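PDB 2R6H: NADH:ubiquinone oxidoreductase, Na translocating, F subunit from Porphyromonas gingivalis, which belongs to the flavoprotein oxidoreductases that pair an FAD-binding beta barrel with a nucleotide-binding domain, and carries flavin-adenine dinucleotide. Local coordinates for residues M37-K48 with V141-H151. Sequence-based numbering, arbitrary orientation.
Sequences MNFKSGSYAQIK and VMMSGPYGDFH. With FAD (flavin-adenine dinucleotide), chain H.
Y147 N donates to Y44 O at 2.7 Å, with 146° at the hydrogen, in the last pair of an antiparallel ladder between strands 44-48 and 141-147. Further along, Q46 and S144 form a two-bond hydrogen-bonded pair, and K48 N reaches M142 O at 3.0 Å. The register slips by one residue between Y44 and Q46: G145 and P146, joined by a cis peptide, both lie opposite A45 in a beta bulge. P146 turns its ring toward segment 37-48, where its CB meets F39 CB at 3.5 Å.

One face of the ladder is polar and aromatic. With CG between the backbone N and the carbonyl carbon (chi1 63°), the Y44 ring is set against Y147 CB and sandwiched off-centre: Y147 CB lies over one face, 3.4 Å from CZ, while the flavin methyl C7M lies over the other, 3.5 Å from CD2. The two tyrosine rings are nearly parallel but slid apart, at 27°, with little overlap. Next along, the Q46 chain crosses the Y147 ring at about a right angle, its CD over the ring face. Y147 OH and S144 OG share a hydrogen bond of 2.9 Å at the far end of that ring. The opposite face is apolar: I47 CD1 packs on CG of selenomethionine M143 at 3.7 Å, and M143 CE meets CE of selenomethionine M37.

Beyond the strands, a water links G42 O to F150 N. In one of its two modelled conformers, and so less certainly, H151 has K40 CB over a ring face and NE2 sharing a hydrogen bond with S43 OG.

These strands belong to the antiparallel FAD-binding barrel, with strand 85-90 beside 44-48. Through Y44, braced from behind by Y147, the ladder presents an aromatic surface to the flavin's methyl-bearing end, a contact of dispersion rather than hydrogen bonding.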
HETATM    1  N   MSE A  37      13.077   0.538 -15.863  1.00 65.57           N
HETATM    2  CA  MSE A  37      13.644   0.644 -14.523  1.00 66.34           C
HETATM    3  C   MSE A  37      13.911  -0.738 -13.914  1.00 65.62           C
HETATM    4  O   MSE A  37      12.983  -1.514 -13.655  1.00 64.48           O
HETATM    5  CB  MSE A  37      12.739   1.464 -13.607  1.00 64.35           C
HETATM    6  CG  MSE A  37      13.385   1.851 -12.289  1.00 65.30           C
HETATM    7 SE   MSE A  37      12.073   2.371 -10.936  1.00 67.62          SE
HETATM    8  CE  MSE A  37      11.445   4.040 -11.729  1.00 68.18           C
ATOM      9  N   ASN A  38      15.195  -1.039 -13.727  1.00 79.48           N
ATOM     10  CA  ASN A  38      15.628  -2.239 -13.038  1.00 79.27           C
ATOM     11  C   ASN A  38      15.474  -2.002 -11.558  1.00 77.56           C
ATOM     12  O   ASN A  38      16.100  -1.096 -11.022  1.00 78.05           O
ATOM     13  CB  ASN A  38      17.107  -2.499 -13.315  1.00 81.10           C
ATOM     14  CG  ASN A  38      17.455  -2.388 -14.783  1.00 84.37           C
ATOM     15  OD1 ASN A  38      16.621  -2.661 -15.646  1.00 84.63           O
ATOM     16  ND2 ASN A  38      18.697  -1.991 -15.080  1.00 88.14           N
ATOM     17  N   PHE A  39      14.655  -2.799 -10.885  1.00 55.61           N
ATOM     18  CA  PHE A  39      14.538  -2.645  -9.443  1.00 53.86           C
ATOM     19  C   PHE A  39      14.335  -3.966  -8.739  1.00 53.33           C
ATOM     20  O   PHE A  39      13.899  -4.923  -9.353  1.00 53.71           O
ATOM     21  CB  PHE A  39      13.416  -1.660  -9.087  1.00 52.11           C
ATOM     22  CG  PHE A  39      12.035  -2.143  -9.438  1.00 49.85           C
ATOM     23  CD1 PHE A  39      11.194  -2.651  -8.464  1.00 47.80           C
ATOM     24  CD2 PHE A  39      11.568  -2.072 -10.738  1.00 50.64           C
ATOM     25  CE1 PHE A  39       9.918  -3.083  -8.786  1.00 47.99           C
ATOM     26  CE2 PHE A  39      10.287  -2.507 -11.060  1.00 48.23           C
ATOM     27  CZ  PHE A  39       9.465  -3.012 -10.086  1.00 47.42           C
ATOM     28  N   LYS A  40      14.671  -4.023  -7.456  1.00 52.66           N
ATOM     29  CA  LYS A  40      14.352  -5.200  -6.655  1.00 52.85           C
ATOM     30  C   LYS A  40      13.012  -4.967  -5.933  1.00 50.41           C
ATOM     31  O   LYS A  40      12.700  -3.833  -5.567  1.00 49.52           O
ATOM     32  CB  LYS A  40      15.496  -5.520  -5.680  1.00 53.67           C
ATOM     33  CG  LYS A  40      16.804  -5.929  -6.372  1.00 57.48           C
ATOM     34  CD  LYS A  40      17.900  -6.370  -5.391  1.00 60.20           C
ATOM     35  CE  LYS A  40      17.778  -7.857  -4.957  1.00 64.76           C
ATOM     36  NZ  LYS A  40      18.550  -8.840  -5.815  1.00 66.42           N
ATOM     37  N   SER A  41      12.217  -6.022  -5.746  1.00 52.57           N
ATOM     38  CA  SER A  41      10.837  -5.865  -5.259  1.00 50.91           C
ATOM     39  C   SER A  41      10.760  -5.302  -3.860  1.00 49.56           C
ATOM     40  O   SER A  41      11.318  -5.869  -2.923  1.00 50.77           O
ATOM     41  CB  SER A  41      10.105  -7.191  -5.280  1.00 50.66           C
ATOM     42  OG  SER A  41      10.474  -7.905  -6.433  1.00 54.26           O
ATOM     43  N   GLY A  42      10.049  -4.194  -3.709  1.00 37.06           N
ATOM     44  CA  GLY A  42       9.989  -3.548  -2.421  1.00 35.10           C
ATOM     45  C   GLY A  42      10.783  -2.264  -2.403  1.00 34.85           C
ATOM     46  O   GLY A  42      10.765  -1.548  -1.403  1.00 35.45           O
ATOM     47  N   SER A  43      11.478  -1.968  -3.497  1.00 44.78           N
ATOM     48  CA  SER A  43      12.155  -0.678  -3.638  1.00 44.56           C
ATOM     49  C   SER A  43      11.132   0.394  -3.975  1.00 43.26           C
ATOM     50  O   SER A  43       9.998   0.085  -4.364  1.00 42.06           O
ATOM     51  CB  SER A  43      13.234  -0.721  -4.722  1.00 46.14           C
ATOM     52  OG  SER A  43      14.508  -1.061  -4.191  1.00 47.34           O
ATOM     53  N   TYR A  44      11.523   1.654  -3.825  1.00 40.38           N
ATOM     54  CA  TYR A  44      10.591   2.740  -4.099  1.00 38.52           C
ATOM     55  C   TYR A  44      11.158   3.727  -5.084  1.00 38.98           C
ATOM     56  O   TYR A  44      12.358   3.742  -5.341  1.00 41.40           O
ATOM     57  CB  TYR A  44      10.202   3.477  -2.819  1.00 38.45           C
ATOM     58  CG  TYR A  44      11.349   4.170  -2.117  1.00 38.91           C
ATOM     59  CD1 TYR A  44      11.621   5.516  -2.334  1.00 40.92           C
ATOM     60  CD2 TYR A  44      12.146   3.483  -1.222  1.00 40.48           C
ATOM     61  CE1 TYR A  44      12.667   6.156  -1.682  1.00 42.88           C
ATOM     62  CE2 TYR A  44      13.191   4.114  -0.563  1.00 43.04           C
ATOM     63  CZ  TYR A  44      13.451   5.449  -0.796  1.00 42.71           C
ATOM     64  OH  TYR A  44      14.498   6.054  -0.135  1.00 41.89           O
ATOM     65  N   ALA A  45      10.276   4.549  -5.635  1.00 26.82           N
ATOM     66  CA  ALA A  45      10.672   5.595  -6.568  1.00 27.00           C
ATOM     67  C   ALA A  45      10.322   6.964  -5.994  1.00 27.00           C
ATOM     68  O   ALA A  45       9.759   7.061  -4.903  1.00 26.49           O
ATOM     69  CB  ALA A  45       9.995   5.387  -7.909  1.00 26.36           C
ATOM     70  N   GLN A  46      10.648   8.024  -6.719  1.00 42.94           N
ATOM     71  CA  GLN A  46      10.351   9.355  -6.227  1.00 44.37           C
ATOM     72  C   GLN A  46       9.725  10.228  -7.282  1.00 45.15           C
ATOM     73  O   GLN A  46      10.235  10.309  -8.400  1.00 47.05           O
ATOM     74  CB  GLN A  46      11.618  10.016  -5.748  1.00 45.81           C
ATOM     75  CG  GLN A  46      12.373   9.175  -4.805  1.00 48.20           C
ATOM     76  CD  GLN A  46      13.314   9.998  -3.999  1.00 52.25           C
ATOM     77  OE1 GLN A  46      14.132  10.736  -4.551  1.00 54.24           O
ATOM     78  NE2 GLN A  46      13.203   9.902  -2.677  1.00 55.60           N
ATOM     79  N   ILE A  47       8.636  10.897  -6.913  1.00 40.05           N
ATOM     80  CA  ILE A  47       7.962  11.813  -7.816  1.00 41.04           C
ATOM     81  C   ILE A  47       8.394  13.236  -7.539  1.00 42.13           C
ATOM     82  O   ILE A  47       8.546  13.627  -6.386  1.00 42.14           O
ATOM     83  CB  ILE A  47       6.433  11.772  -7.654  1.00 40.51           C
ATOM     84  CG1 ILE A  47       5.933  10.335  -7.565  1.00 41.38           C
ATOM     85  CG2 ILE A  47       5.761  12.494  -8.818  1.00 41.61           C
ATOM     86  CD1 ILE A  47       6.287   9.504  -8.763  1.00 42.65           C
ATOM     87  N   LYS A  48       8.601  14.007  -8.603  1.00 50.67           N
ATOM     88  CA  LYS A  48       8.760  15.440  -8.452  1.00 51.72           C
ATOM     89  C   LYS A  48       7.376  16.042  -8.381  1.00 49.69           C
ATOM     90  O   LYS A  48       6.564  15.871  -9.285  1.00 48.91           O
ATOM     91  CB  LYS A  48       9.568  16.063  -9.597  1.00 54.25           C
ATOM     92  CG  LYS A  48      11.068  16.152  -9.307  1.00 59.01           C
ATOM     93  CD  LYS A  48      11.801  17.142 -10.217  1.00 64.38           C
ATOM     94  CE  LYS A  48      13.324  17.037 -10.031  1.00 65.50           C
ATOM     95  NZ  LYS A  48      14.082  17.970 -10.925  1.00 70.09           N
ATOM     96  N   VAL A 141       4.809  13.140 -15.461  1.00 43.80           N
ATOM     97  CA  VAL A 141       5.444  13.252 -14.152  1.00 43.98           C
ATOM     98  C   VAL A 141       6.918  12.957 -14.265  1.00 45.55           C
ATOM     99  O   VAL A 141       7.322  12.128 -15.086  1.00 45.76           O
ATOM    100  CB  VAL A 141       4.860  12.247 -13.164  1.00 42.81           C
ATOM    101  CG1 VAL A 141       3.811  12.905 -12.314  1.00 42.80           C
ATOM    102  CG2 VAL A 141       4.302  11.042 -13.916  1.00 42.60           C
HETATM  103  N   MSE A 142       7.717  13.620 -13.435  1.00 67.57           N
HETATM  104  CA  MSE A 142       9.136  13.307 -13.331  1.00 69.68           C
HETATM  105  C   MSE A 142       9.328  12.277 -12.246  1.00 68.95           C
HETATM  106  O   MSE A 142       8.827  12.440 -11.139  1.00 67.35           O
HETATM  107  CB  MSE A 142       9.938  14.551 -12.984  1.00 72.55           C
HETATM  108  CG  MSE A 142       9.803  15.663 -13.998  1.00 77.45           C
HETATM  109 SE   MSE A 142      10.581  15.223 -15.741  1.00 91.23          SE
HETATM  110  CE  MSE A 142       9.361  16.277 -16.876  1.00 84.23           C
HETATM  111  N   MSE A 143      10.054  11.215 -12.557  1.00 73.71           N
HETATM  112  CA  MSE A 143      10.177  10.118 -11.620  1.00 74.77           C
HETATM  113  C   MSE A 143      11.570   9.530 -11.612  1.00 72.73           C
HETATM  114  O   MSE A 143      12.160   9.298 -12.654  1.00 73.50           O
HETATM  115  CB  MSE A 143       9.169   9.034 -11.960  1.00 72.81           C
HETATM  116  CG  MSE A 143       8.989   8.047 -10.847  1.00 76.78           C
HETATM  117 SE   MSE A 143       7.642   6.697 -11.226  1.00 83.05          SE
HETATM  118  CE  MSE A 143       8.612   5.697 -12.600  1.00 82.28           C
ATOM    119  N   SER A 144      12.100   9.288 -10.426  1.00 43.68           N
ATOM    120  CA  SER A 144      13.419   8.675 -10.310  1.00 43.11           C
ATOM    121  C   SER A 144      13.363   7.404  -9.480  1.00 41.35           C
ATOM    122  O   SER A 144      12.469   7.227  -8.656  1.00 40.20           O
ATOM    123  CB  SER A 144      14.431   9.656  -9.699  1.00 44.18           C
ATOM    124  OG  SER A 144      13.932  10.279  -8.525  1.00 42.78           O
ATOM    125  N   GLY A 145      14.326   6.519  -9.699  1.00 38.39           N
ATOM    126  CA  GLY A 145      14.419   5.294  -8.930  1.00 37.10           C
ATOM    127  C   GLY A 145      15.431   4.355  -9.552  1.00 37.86           C
ATOM    128  O   GLY A 145      16.033   4.708 -10.570  1.00 39.31           O
ATOM    129  N   PRO A 146      15.621   3.160  -8.949  1.00 40.80           N
ATOM    130  CA  PRO A 146      14.914   2.717  -7.740  1.00 39.03           C
ATOM    131  C   PRO A 146      15.669   3.150  -6.491  1.00 39.17           C
ATOM    132  O   PRO A 146      16.847   3.476  -6.586  1.00 40.29           O
ATOM    133  CB  PRO A 146      14.992   1.188  -7.840  1.00 38.95           C
ATOM    134  CG  PRO A 146      15.859   0.891  -9.030  1.00 40.59           C
ATOM    135  CD  PRO A 146      16.569   2.134  -9.396  1.00 41.75           C
ATOM    136  N   TYR A 147      15.013   3.142  -5.343  1.00 45.25           N
ATOM    137  CA  TYR A 147      15.711   3.362  -4.092  1.00 47.04           C
ATOM    138  C   TYR A 147      15.325   2.279  -3.106  1.00 47.37           C
ATOM    139  O   TYR A 147      14.361   1.542  -3.339  1.00 46.84           O
ATOM    140  CB  TYR A 147      15.353   4.723  -3.502  1.00 46.34           C
ATOM    141  CG  TYR A 147      15.569   5.880  -4.438  1.00 46.60           C
ATOM    142  CD1 TYR A 147      14.562   6.294  -5.300  1.00 45.51           C
ATOM    143  CD2 TYR A 147      16.777   6.565  -4.459  1.00 47.35           C
ATOM    144  CE1 TYR A 147      14.746   7.357  -6.159  1.00 47.02           C
ATOM    145  CE2 TYR A 147      16.983   7.631  -5.322  1.00 47.94           C
ATOM    146  CZ  TYR A 147      15.963   8.028  -6.171  1.00 48.21           C
ATOM    147  OH  TYR A 147      16.139   9.092  -7.038  1.00 47.69           O
ATOM    148  N   GLY A 148      16.070   2.179  -2.010  1.00 53.05           N
ATOM    149  CA  GLY A 148      15.576   1.532  -0.809  1.00 53.68           C
ATOM    150  C   GLY A 148      16.172   0.153  -0.606  1.00 55.59           C
ATOM    151  O   GLY A 148      16.773  -0.413  -1.518  1.00 56.69           O
ATOM    152  N   ASP A 149      16.004  -0.387   0.597  1.00 81.59           N
ATOM    153  CA  ASP A 149      16.734  -1.581   1.009  1.00 83.74           C
ATOM    154  C   ASP A 149      15.781  -2.726   1.332  1.00 81.96           C
ATOM    155  O   ASP A 149      16.213  -3.840   1.632  1.00 83.05           O
ATOM    156  CB  ASP A 149      17.619  -1.275   2.219  1.00 86.33           C
ATOM    157  CG  ASP A 149      18.861  -2.144   2.266  1.00 91.37           C
ATOM    158  OD1 ASP A 149      18.735  -3.374   2.093  1.00 93.42           O
ATOM    159  OD2 ASP A 149      19.964  -1.596   2.477  1.00 95.53           O
ATOM    160  N   PHE A 150      14.483  -2.446   1.267  1.00 47.63           N
ATOM    161  CA  PHE A 150      13.475  -3.370   1.771  1.00 45.40           C
ATOM    162  C   PHE A 150      13.289  -4.554   0.828  1.00 45.21           C
ATOM    163  O   PHE A 150      12.526  -4.479  -0.135  1.00 44.48           O
ATOM    164  CB  PHE A 150      12.141  -2.648   1.975  1.00 44.03           C
ATOM    165  CG  PHE A 150      11.042  -3.536   2.484  1.00 41.28           C
ATOM    166  CD1 PHE A 150       9.875  -3.702   1.758  1.00 40.57           C
ATOM    167  CD2 PHE A 150      11.176  -4.205   3.689  1.00 41.41           C
ATOM    168  CE1 PHE A 150       8.862  -4.518   2.223  1.00 40.01           C
ATOM    169  CE2 PHE A 150      10.168  -5.023   4.160  1.00 41.63           C
ATOM    170  CZ  PHE A 150       9.009  -5.181   3.426  1.00 41.05           C
ATOM    171  N   HIS A 151      13.968  -5.718   1.045  0.70 46.54           N
ATOM    172  CA  HIS A 151      13.982  -6.803   0.066  0.70 47.16           C
ATOM    173  C   HIS A 151      13.845  -8.191   0.701  0.70 46.90           C
ATOM    174  O   HIS A 151      14.222  -8.398   1.857  0.70 48.42           O
ATOM    175  CB  HIS A 151      15.270  -6.760  -0.776  0.70 49.45           C
ATOM    176  CG  HIS A 151      15.512  -5.450  -1.474  0.70 53.68           C
ATOM    177  ND1 HIS A 151      16.726  -4.802  -1.435  0.70 58.35           N
ATOM    178  CD2 HIS A 151      14.693  -4.680  -2.230  0.70 53.22           C
ATOM    179  CE1 HIS A 151      16.642  -3.679  -2.133  0.70 57.60           C
ATOM    180  NE2 HIS A 151      15.423  -3.583  -2.623  0.70 53.63           N
TER
HETATM  181  PA  FAD H   1       2.539  15.774   3.488  1.00 65.31           P
HETATM  182  O1A FAD H   1       3.929  15.183   3.685  1.00 65.82           O
HETATM  183  O2A FAD H   1       2.534  17.232   3.016  1.00 63.78           O
HETATM  184  O5B FAD H   1       1.662  15.642   4.850  1.00 69.93           O
HETATM  185  C5B FAD H   1       1.313  14.365   5.362  1.00 73.91           C
HETATM  186  C4B FAD H   1       0.143  14.484   6.331  1.00 77.06           C
HETATM  187  O4B FAD H   1       0.497  15.330   7.409  1.00 79.15           O
HETATM  188  C3B FAD H   1      -1.088  15.087   5.672  1.00 77.72           C
HETATM  189  O3B FAD H   1      -2.198  14.277   5.974  1.00 79.49           O
HETATM  190  C2B FAD H   1      -1.269  16.446   6.311  1.00 78.41           C
HETATM  191  O2B FAD H   1      -2.638  16.713   6.515  1.00 76.11           O
HETATM  192  C1B FAD H   1      -0.529  16.286   7.636  1.00 82.28           C
HETATM  193  N9A FAD H   1       0.002  17.558   8.203  1.00 84.71           N
HETATM  194  C8A FAD H   1       0.752  18.530   7.574  1.00 84.99           C
HETATM  195  N7A FAD H   1       1.026  19.515   8.468  1.00 85.46           N
HETATM  196  C5A FAD H   1       0.464  19.189   9.665  1.00 85.27           C
HETATM  197  C6A FAD H   1       0.428  19.825  10.915  1.00 83.85           C
HETATM  198  N6A FAD H   1       0.956  21.039  11.076  1.00 83.81           N
HETATM  199  N1A FAD H   1      -0.241  19.228  11.976  1.00 84.26           N
HETATM  200  C2A FAD H   1      -0.874  18.006  11.804  1.00 84.83           C
HETATM  201  N3A FAD H   1      -0.837  17.378  10.567  1.00 85.05           N
HETATM  202  C4A FAD H   1      -0.182  17.959   9.513  1.00 85.45           C
HETATM  203  N1  FAD H   1       2.855   6.405   0.545  1.00 32.54           N
HETATM  204  C2  FAD H   1       1.951   5.799  -0.290  1.00 32.10           C
HETATM  205  O2  FAD H   1       0.807   6.231  -0.311  1.00 32.25           O
HETATM  206  N3  FAD H   1       2.342   4.728  -1.079  1.00 30.99           N
HETATM  207  C4  FAD H   1       3.650   4.251  -1.047  1.00 31.77           C
HETATM  208  O4  FAD H   1       4.056   3.298  -1.735  1.00 31.42           O
HETATM  209  C4X FAD H   1       4.552   4.874  -0.202  1.00 31.92           C
HETATM  210  N5  FAD H   1       5.848   4.409  -0.164  1.00 32.45           N
HETATM  211  C5X FAD H   1       6.744   5.024   0.689  1.00 31.73           C
HETATM  212  C6  FAD H   1       8.048   4.541   0.731  1.00 32.49           C
HETATM  213  C7  FAD H   1       8.988   5.131   1.567  1.00 32.48           C
HETATM  214  C7M FAD H   1      10.390   4.581   1.577  1.00 32.12           C
HETATM  215  C8  FAD H   1       8.606   6.212   2.365  1.00 31.52           C
HETATM  216  C8M FAD H   1       9.594   6.861   3.279  1.00 31.63           C
HETATM  217  C9  FAD H   1       7.300   6.685   2.320  1.00 31.33           C
HETATM  218  C9A FAD H   1       6.360   6.100   1.484  1.00 31.03           C
HETATM  219  N10 FAD H   1       5.054   6.564   1.437  1.00 31.60           N
HETATM  220  C10 FAD H   1       4.154   5.948   0.597  1.00 31.72           C
HETATM  221  C1' FAD H   1       4.621   7.835   2.105  1.00 33.86           C
HETATM  222  C2' FAD H   1       4.724   8.963   1.092  1.00 37.56           C
HETATM  223  O2' FAD H   1       6.067   9.098   0.697  1.00 38.71           O
HETATM  224  C3' FAD H   1       4.240  10.296   1.653  1.00 41.60           C
HETATM  225  O3' FAD H   1       4.709  10.497   2.966  1.00 42.85           O
HETATM  226  C4' FAD H   1       2.725  10.351   1.596  1.00 44.24           C
HETATM  227  O4' FAD H   1       2.382  10.422   0.237  1.00 48.87           O
HETATM  228  C5' FAD H   1       2.189  11.592   2.286  1.00 46.07           C
HETATM  229  O5' FAD H   1       2.981  12.689   1.896  1.00 49.50           O
HETATM  230  P   FAD H   1       2.283  14.009   1.297  1.00 52.59           P
HETATM  231  O1P FAD H   1       3.311  14.882   0.617  1.00 52.07           O
HETATM  232  O2P FAD H   1       1.153  13.621   0.379  1.00 54.56           O
HETATM  233  O3P FAD H   1       1.683  14.752   2.572  1.00 58.04           O
HETATM  234  O   HOH W   1      12.697  -0.422  -0.061  1.00 59.77           O